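Long-range contacts in hypoxanthine-guanine-xanthine phosphoribosyltransferase (PDB 1HGX), which catalyses the magnesium-dependent transfer of phosphoribosyl groups from 5-phospho-alpha-D-ribose 1-diphosphate to hypoxanthine, guanine or xanthine, salvaging host purines for the parasite Tritrichomonas foetus: residues Ile69-Ser73 against Leu109-Leu114; Cys132-Ile136 against Val152-Tyr156. One frame throughout, in Å; residues are numbered along the deposited sequence.

Contact 1 of 2, residues Ile69-Ser73 against Leu109-Leu114; sequences IICSS and LTMYQL. With 5GP (guanosine-5'-monophosphate), chain C.
Run I69-S72 as an extended strand and L109-L114 as the first turns of a helix, with Q113 N hydrogen-bonded to L109 O (3.1 Å) and L114 N to T110 O (2.9 Å). The two converge from C71 and L114, whose CA atoms are 8.4 Å apart, to S73 and T110, with CA atoms at 5.3 Å. I69, C71 and S73 point their CB atoms toward the helix. At the wide end I69 CD1 packs 3.9 Å from L114 CD2, and C71 SG lies 4.2 Å from L114 CG. At the narrow end S73, poorly ordered, sets CB 3.9 Å from L109 CG; its OG accepts a weak hydrogen bond from Q113 NE2 (2.7 Å). Water 1 links S73 N (3.2 Å) to T110 OG1 (2.7 Å). T110, chi1 m, gives GMP O2P hydrogen bonds from its N (2.8 Å) and OG1 (2.7 Å). Joined by G108 N and T107 OG1, this helix N terminus forms the 5'-phosphate site of the PRPP-binding motif of type I phosphoribosyltransferases.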
loop_
_atom_site.group_PDB
_atom_site.type_symbol
_atom_site.label_atom_id
_atom_site.label_comp_id
_atom_site.label_asym_id
_atom_site.label_seq_id
_atom_site.Cartn_x
_atom_site.Cartn_y
_atom_site.Cartn_z
ATOM N N ILE A 69 -6.955 -6.613 3.428
ATOM C CA ILE A 69 -7.179 -7.982 3.834
ATOM C C ILE A 69 -5.965 -8.841 3.461
ATOM O O ILE A 69 -5.283 -8.590 2.462
ATOM C CB ILE A 69 -8.495 -8.541 3.210
ATOM C CG1 ILE A 69 -8.939 -9.805 3.950
ATOM C CG2 ILE A 69 -8.313 -8.831 1.718
ATOM C CD1 ILE A 69 -10.347 -10.249 3.609
ATOM N N ILE A 70 -5.634 -9.771 4.347
ATOM C CA ILE A 70 -4.535 -10.693 4.131
ATOM C C ILE A 70 -5.165 -12.079 4.270
ATOM O O ILE A 70 -5.687 -12.432 5.335
ATOM C CB ILE A 70 -3.424 -10.510 5.188
ATOM C CG1 ILE A 70 -2.885 -9.077 5.138
ATOM C CG2 ILE A 70 -2.291 -11.496 4.931
ATOM C CD1 ILE A 70 -1.942 -8.737 6.254
ATOM N N CYS A 71 -5.147 -12.847 3.190
ATOM C CA CYS A 71 -5.737 -14.174 3.190
ATOM C C CYS A 71 -5.026 -15.078 2.196
ATOM O O CYS A 71 -4.163 -14.620 1.453
ATOM C CB CYS A 71 -7.215 -14.068 2.823
ATOM S SG CYS A 71 -7.494 -13.283 1.238
ATOM N N SER A 72 -5.372 -16.361 2.188
ATOM C CA SER A 72 -4.771 -17.312 1.257
ATOM C C SER A 72 -5.630 -18.559 1.164
ATOM O O SER A 72 -6.254 -18.959 2.137
ATOM C CB SER A 72 -3.363 -17.694 1.704
ATOM O OG SER A 72 -3.386 -18.230 3.013
ATOM N N SER A 73 -5.679 -19.158 -0.017
ATOM C CA SER A 73 -6.465 -20.363 -0.225
ATOM C C SER A 73 -5.577 -21.601 -0.331
ATOM O O SER A 73 -4.352 -21.497 -0.399
ATOM C CB SER A 73 -7.319 -20.210 -1.481
ATOM O OG SER A 73 -8.239 -19.144 -1.326
ATOM N N LEU A 109 -9.792 -19.744 -7.493
ATOM C CA LEU A 109 -10.119 -20.252 -6.159
ATOM C C LEU A 109 -10.101 -19.185 -5.060
ATOM O O LEU A 109 -11.067 -19.050 -4.306
ATOM C CB LEU A 109 -9.188 -21.402 -5.778
ATOM C CG LEU A 109 -9.316 -21.968 -4.358
ATOM C CD1 LEU A 109 -10.674 -22.603 -4.148
ATOM C CD2 LEU A 109 -8.218 -22.978 -4.113
ATOM N N THR A 110 -8.998 -18.452 -4.950
ATOM C CA THR A 110 -8.867 -17.413 -3.934
ATOM C C THR A 110 -10.001 -16.382 -3.975
ATOM O O THR A 110 -10.676 -16.154 -2.969
ATOM C CB THR A 110 -7.506 -16.692 -4.035
ATOM O OG1 THR A 110 -6.448 -17.658 -4.006
ATOM C CG2 THR A 110 -7.323 -15.753 -2.851
ATOM N N MET A 111 -10.231 -15.792 -5.143
ATOM C CA MET A 111 -11.279 -14.793 -5.296
ATOM C C MET A 111 -12.677 -15.378 -5.099
ATOM O O MET A 111 -13.551 -14.728 -4.525
ATOM C CB MET A 111 -11.164 -14.107 -6.662
ATOM C CG MET A 111 -11.986 -12.834 -6.804
ATOM S SD MET A 111 -11.710 -11.632 -5.465
ATOM C CE MET A 111 -9.953 -11.506 -5.443
ATOM N N TYR A 112 -12.892 -16.607 -5.558
ATOM C CA TYR A 112 -14.199 -17.242 -5.399
ATOM C C TYR A 112 -14.544 -17.368 -3.908
ATOM O O TYR A 112 -15.664 -17.098 -3.491
ATOM C CB TYR A 112 -14.216 -18.615 -6.084
ATOM C CG TYR A 112 -15.471 -19.416 -5.839
ATOM C CD1 TYR A 112 -16.602 -19.232 -6.626
ATOM C CD2 TYR A 112 -15.531 -20.352 -4.815
ATOM C CE1 TYR A 112 -17.769 -19.959 -6.395
ATOM C CE2 TYR A 112 -16.687 -21.084 -4.573
ATOM C CZ TYR A 112 -17.805 -20.881 -5.370
ATOM O OH TYR A 112 -18.964 -21.598 -5.145
ATOM N N GLN A 113 -13.563 -17.768 -3.108
ATOM C CA GLN A 113 -13.771 -17.922 -1.673
ATOM C C GLN A 113 -13.894 -16.570 -0.972
ATOM O O GLN A 113 -14.723 -16.399 -0.072
ATOM C CB GLN A 113 -12.637 -18.739 -1.065
ATOM C CG GLN A 113 -12.523 -20.115 -1.691
ATOM C CD GLN A 113 -11.646 -21.038 -0.897
ATOM O OE1 GLN A 113 -12.135 -21.942 -0.223
ATOM N NE2 GLN A 113 -10.342 -20.821 -0.967
ATOM N N LEU A 114 -13.102 -15.600 -1.417
ATOM C CA LEU A 114 -13.126 -14.265 -0.846
ATOM C C LEU A 114 -14.490 -13.624 -1.109
ATOM O O LEU A 114 -15.100 -13.047 -0.206
ATOM C CB LEU A 114 -12.016 -13.403 -1.456
ATOM C CG LEU A 114 -11.234 -12.454 -0.542
ATOM C CD1 LEU A 114 -10.748 -11.273 -1.354
ATOM C CD2 LEU A 114 -12.069 -11.967 0.619
HETATM P P 5GP C . -5.905 -18.581 -7.719
HETATM O O1P 5GP C . -6.656 -17.694 -8.633
HETATM O O2P 5GP C . -6.602 -18.809 -6.451
HETATM O O3P 5GP C . -5.460 -19.805 -8.411
HETATM O "O5'" 5GP C . -4.538 -17.870 -7.481
HETATM C "C5'" 5GP C . -4.348 -16.469 -7.338
HETATM C "C4'" 5GP C . -3.364 -16.254 -6.260
HETATM O "O4'" 5GP C . -2.052 -16.748 -6.579
HETATM C "C3'" 5GP C . -3.204 -14.798 -5.947
HETATM O "O3'" 5GP C . -2.786 -14.758 -4.586
HETATM C "C2'" 5GP C . -2.057 -14.469 -6.819
HETATM O "O2'" 5GP C . -1.384 -13.323 -6.321
HETATM C "C1'" 5GP C . -1.131 -15.687 -6.805
HETATM N N9 5GP C . -0.502 -15.876 -8.169
HETATM C C8 5GP C . -1.102 -16.461 -9.275
HETATM N N7 5GP C . -0.365 -16.447 -10.357
HETATM C C5 5GP C . 0.812 -15.794 -9.982
HETATM C C6 5GP C . 1.920 -15.387 -10.792
HETATM O O6 5GP C . 2.137 -15.679 -11.967
HETATM N N1 5GP C . 2.813 -14.573 -10.108
HETATM C C2 5GP C . 2.674 -14.197 -8.775
HETATM N N2 5GP C . 3.682 -13.510 -8.233
HETATM N N3 5GP C . 1.647 -14.606 -7.990
HETATM C C4 5GP C . 0.726 -15.380 -8.661
HETATM O O HOH W 1 -4.499 -17.086 -2.160
#

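Contact 2 of 2, residues Cys132-Ile136 against Val152-Tyr156; sequences CDKDI and VENRY. With 5GP (guanosine-5'-monophosphate), chain C.
One ammonium group, K134 NZ, ties protein backbone and purine together: it donates to R155 O at 3.1 Å and, on the bound GMP, to O6 at 3.0 Å and N7 at 3.2 Å. To get there the side chain runs out extended through chi1 and chi2 (both t), bends at chi3 (m) and ends with chi4 t, passing CG 3.7 Å from E153 O and CD 3.6 Å from N154 OD1. Its root is fixed by a single parallel beta bridge to V152, CA to CA 4.7 Å. V152 N donates to D133 O (2.8 Å) and D135 N to V152 O (2.8 Å), so V152 hydrogen-bonds to the residues flanking K134. K134 and V152 share a face of the sheet, CG 4.1 Å from CG1; nearby, C132 SG is 4.4 Å from V152 CG2. This is the purine-recognition side of the phosphoribosyltransferase fold, where a lysine binds the 6-oxo group, here of guanine and probably likewise of hypoxanthine and xanthine. Past the bridge the segments drift apart, CA atoms reaching 5.8 Å at I136 and N154. N154 centres an inverse gamma turn, closed by R155 N to E153 O at 2.7 Å. Water 2 spans the gap, 3.2 Å from D135 O and 2.8 Å from N154 N. R155, last residue of the turn, directs its carbonyl at K134 while its guanidinium forms salt bridges with E179 and E11. Y156, chi1 t and chi2 80°, sets one ring face over N1 of GMP; its OH, hydrogen-bonded to D163 O, comes 3.2 Å from N2 of the nucleotide.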
loop_
_atom_site.group_PDB
_atom_site.type_symbol
_atom_site.label_atom_id
_atom_site.label_comp_id
_atom_site.label_asym_id
_atom_site.label_seq_id
_atom_site.Cartn_x
_atom_site.Cartn_y
_atom_site.Cartn_z
ATOM N N CYS A 132 -4.272 -8.214 -13.228
ATOM C CA CYS A 132 -4.109 -9.225 -14.266
ATOM C C CYS A 132 -5.043 -10.400 -14.139
ATOM O O CYS A 132 -5.489 -10.752 -13.044
ATOM C CB CYS A 132 -2.680 -9.796 -14.268
ATOM S SG CYS A 132 -1.361 -8.671 -14.709
ATOM N N ASP A 133 -5.341 -10.999 -15.280
ATOM C CA ASP A 133 -6.146 -12.203 -15.328
ATOM C C ASP A 133 -5.288 -13.184 -16.135
ATOM O O ASP A 133 -4.982 -12.924 -17.300
ATOM C CB ASP A 133 -7.474 -11.968 -16.038
ATOM C CG ASP A 133 -8.338 -13.211 -16.068
ATOM O OD1 ASP A 133 -8.123 -14.113 -15.232
ATOM O OD2 ASP A 133 -9.240 -13.282 -16.917
ATOM N N LYS A 134 -4.838 -14.259 -15.498
ATOM C CA LYS A 134 -4.016 -15.249 -16.183
ATOM C C LYS A 134 -4.901 -16.115 -17.079
ATOM O O LYS A 134 -5.876 -16.699 -16.625
ATOM C CB LYS A 134 -3.267 -16.121 -15.171
ATOM C CG LYS A 134 -2.236 -17.031 -15.822
ATOM C CD LYS A 134 -1.445 -17.840 -14.807
ATOM C CE LYS A 134 -0.568 -16.964 -13.950
ATOM N NZ LYS A 134 0.414 -17.766 -13.178
ATOM N N ASP A 135 -4.592 -16.154 -18.367
ATOM C CA ASP A 135 -5.377 -16.946 -19.302
ATOM C C ASP A 135 -4.965 -18.413 -19.237
ATOM O O ASP A 135 -3.963 -18.817 -19.832
ATOM C CB ASP A 135 -5.211 -16.416 -20.727
ATOM C CG ASP A 135 -6.134 -17.096 -21.724
ATOM O OD1 ASP A 135 -7.041 -17.859 -21.314
ATOM O OD2 ASP A 135 -5.954 -16.846 -22.931
ATOM N N ILE A 136 -5.740 -19.197 -18.494
ATOM C CA ILE A 136 -5.479 -20.618 -18.344
ATOM C C ILE A 136 -6.624 -21.416 -18.968
ATOM O O ILE A 136 -6.733 -22.625 -18.773
ATOM C CB ILE A 136 -5.327 -21.009 -16.858
ATOM C CG1 ILE A 136 -6.640 -20.779 -16.108
ATOM C CG2 ILE A 136 -4.215 -20.195 -16.217
ATOM C CD1 ILE A 136 -6.681 -21.414 -14.734
ATOM N N VAL A 152 -2.998 -11.917 -19.054
ATOM C CA VAL A 152 -1.634 -12.401 -19.092
ATOM C C VAL A 152 -1.555 -13.880 -19.498
ATOM O O VAL A 152 -2.510 -14.628 -19.319
ATOM C CB VAL A 152 -1.012 -12.122 -17.696
ATOM C CG1 VAL A 152 -0.807 -13.389 -16.901
ATOM C CG2 VAL A 152 0.232 -11.286 -17.823
ATOM N N GLU A 153 -0.437 -14.297 -20.082
ATOM C CA GLU A 153 -0.308 -15.690 -20.492
ATOM C C GLU A 153 -0.005 -16.583 -19.307
ATOM O O GLU A 153 0.425 -16.110 -18.254
ATOM C CB GLU A 153 0.762 -15.853 -21.566
ATOM C CG GLU A 153 2.108 -15.290 -21.172
ATOM C CD GLU A 153 3.050 -15.248 -22.327
ATOM O OE1 GLU A 153 2.829 -14.425 -23.245
ATOM O OE2 GLU A 153 4.009 -16.028 -22.330
ATOM N N ASN A 154 -0.208 -17.881 -19.503
ATOM C CA ASN A 154 -0.001 -18.870 -18.460
ATOM C C ASN A 154 1.459 -19.126 -18.092
ATOM O O ASN A 154 1.994 -20.211 -18.358
ATOM C CB ASN A 154 -0.690 -20.178 -18.860
ATOM C CG ASN A 154 -0.840 -21.144 -17.699
ATOM O OD1 ASN A 154 -0.512 -20.830 -16.555
ATOM N ND2 ASN A 154 -1.343 -22.328 -17.992
ATOM N N ARG A 155 2.095 -18.132 -17.478
ATOM C CA ARG A 155 3.490 -18.239 -17.043
ATOM C C ARG A 155 3.564 -17.583 -15.663
ATOM O O ARG A 155 2.595 -16.962 -15.220
ATOM C CB ARG A 155 4.435 -17.503 -18.008
ATOM C CG ARG A 155 4.440 -17.998 -19.461
ATOM C CD ARG A 155 5.050 -19.380 -19.613
ATOM N NE ARG A 155 6.408 -19.432 -19.073
ATOM C CZ ARG A 155 7.501 -19.024 -19.714
ATOM N NH1 ARG A 155 7.420 -18.527 -20.940
ATOM N NH2 ARG A 155 8.673 -19.071 -19.100
ATOM N N TYR A 156 4.696 -17.730 -14.975
ATOM C CA TYR A 156 4.839 -17.123 -13.659
ATOM C C TYR A 156 5.186 -15.665 -13.852
ATOM O O TYR A 156 6.260 -15.335 -14.345
ATOM C CB TYR A 156 5.917 -17.802 -12.812
ATOM C CG TYR A 156 5.824 -17.386 -11.356
ATOM C CD1 TYR A 156 4.885 -17.970 -10.510
ATOM C CD2 TYR A 156 6.625 -16.364 -10.843
ATOM C CE1 TYR A 156 4.735 -17.548 -9.205
ATOM C CE2 TYR A 156 6.482 -15.935 -9.529
ATOM C CZ TYR A 156 5.538 -16.534 -8.720
ATOM O OH TYR A 156 5.386 -16.121 -7.421
HETATM P P 5GP C . -5.905 -18.581 -7.719
HETATM O O1P 5GP C . -6.656 -17.694 -8.633
HETATM O O2P 5GP C . -6.602 -18.809 -6.451
HETATM O O3P 5GP C . -5.460 -19.805 -8.411
HETATM O "O5'" 5GP C . -4.538 -17.870 -7.481
HETATM C "C5'" 5GP C . -4.348 -16.469 -7.338
HETATM C "C4'" 5GP C . -3.364 -16.254 -6.260
HETATM O "O4'" 5GP C . -2.052 -16.748 -6.579
HETATM C "C3'" 5GP C . -3.204 -14.798 -5.947
HETATM O "O3'" 5GP C . -2.786 -14.758 -4.586
HETATM C "C2'" 5GP C . -2.057 -14.469 -6.819
HETATM O "O2'" 5GP C . -1.384 -13.323 -6.321
HETATM C "C1'" 5GP C . -1.131 -15.687 -6.805
HETATM N N9 5GP C . -0.502 -15.876 -8.169
HETATM C C8 5GP C . -1.102 -16.461 -9.275
HETATM N N7 5GP C . -0.365 -16.447 -10.357
HETATM C C5 5GP C . 0.812 -15.794 -9.982
HETATM C C6 5GP C . 1.920 -15.387 -10.792
HETATM O O6 5GP C . 2.137 -15.679 -11.967
HETATM N N1 5GP C . 2.813 -14.573 -10.108
HETATM C C2 5GP C . 2.674 -14.197 -8.775
HETATM N N2 5GP C . 3.682 -13.510 -8.233
HETATM N N3 5GP C . 1.647 -14.606 -7.990
HETATM C C4 5GP C . 0.726 -15.380 -8.661
HETATM O O HOH W 2 -1.545 -18.554 -21.876
#

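Overall arrangement
From the N terminus, the chain first reaches contact 1 on strand 65-72. Its loop, residues 74-108, includes the unmodelled stretch 74-82, returns along strand 84-87, crosses the sheet through strands 97-102 and 104-105 and closes at the start of helix 109-119. Strand 125-130 then leads into contact 2, which closes a shorter loop, residues 137-151, ending with strand 147-152. The two loops follow in series and neither nest nor cross. Contact 1 sets a helix against the mixed sheet; contact 2 joins strand 132-134 to the last residue of strand 147-152 and the loop after it. Their nearest atoms are about 8 Å apart without touching, and GMP spans the gap, phosphate at contact 1 and guanine at contact 2.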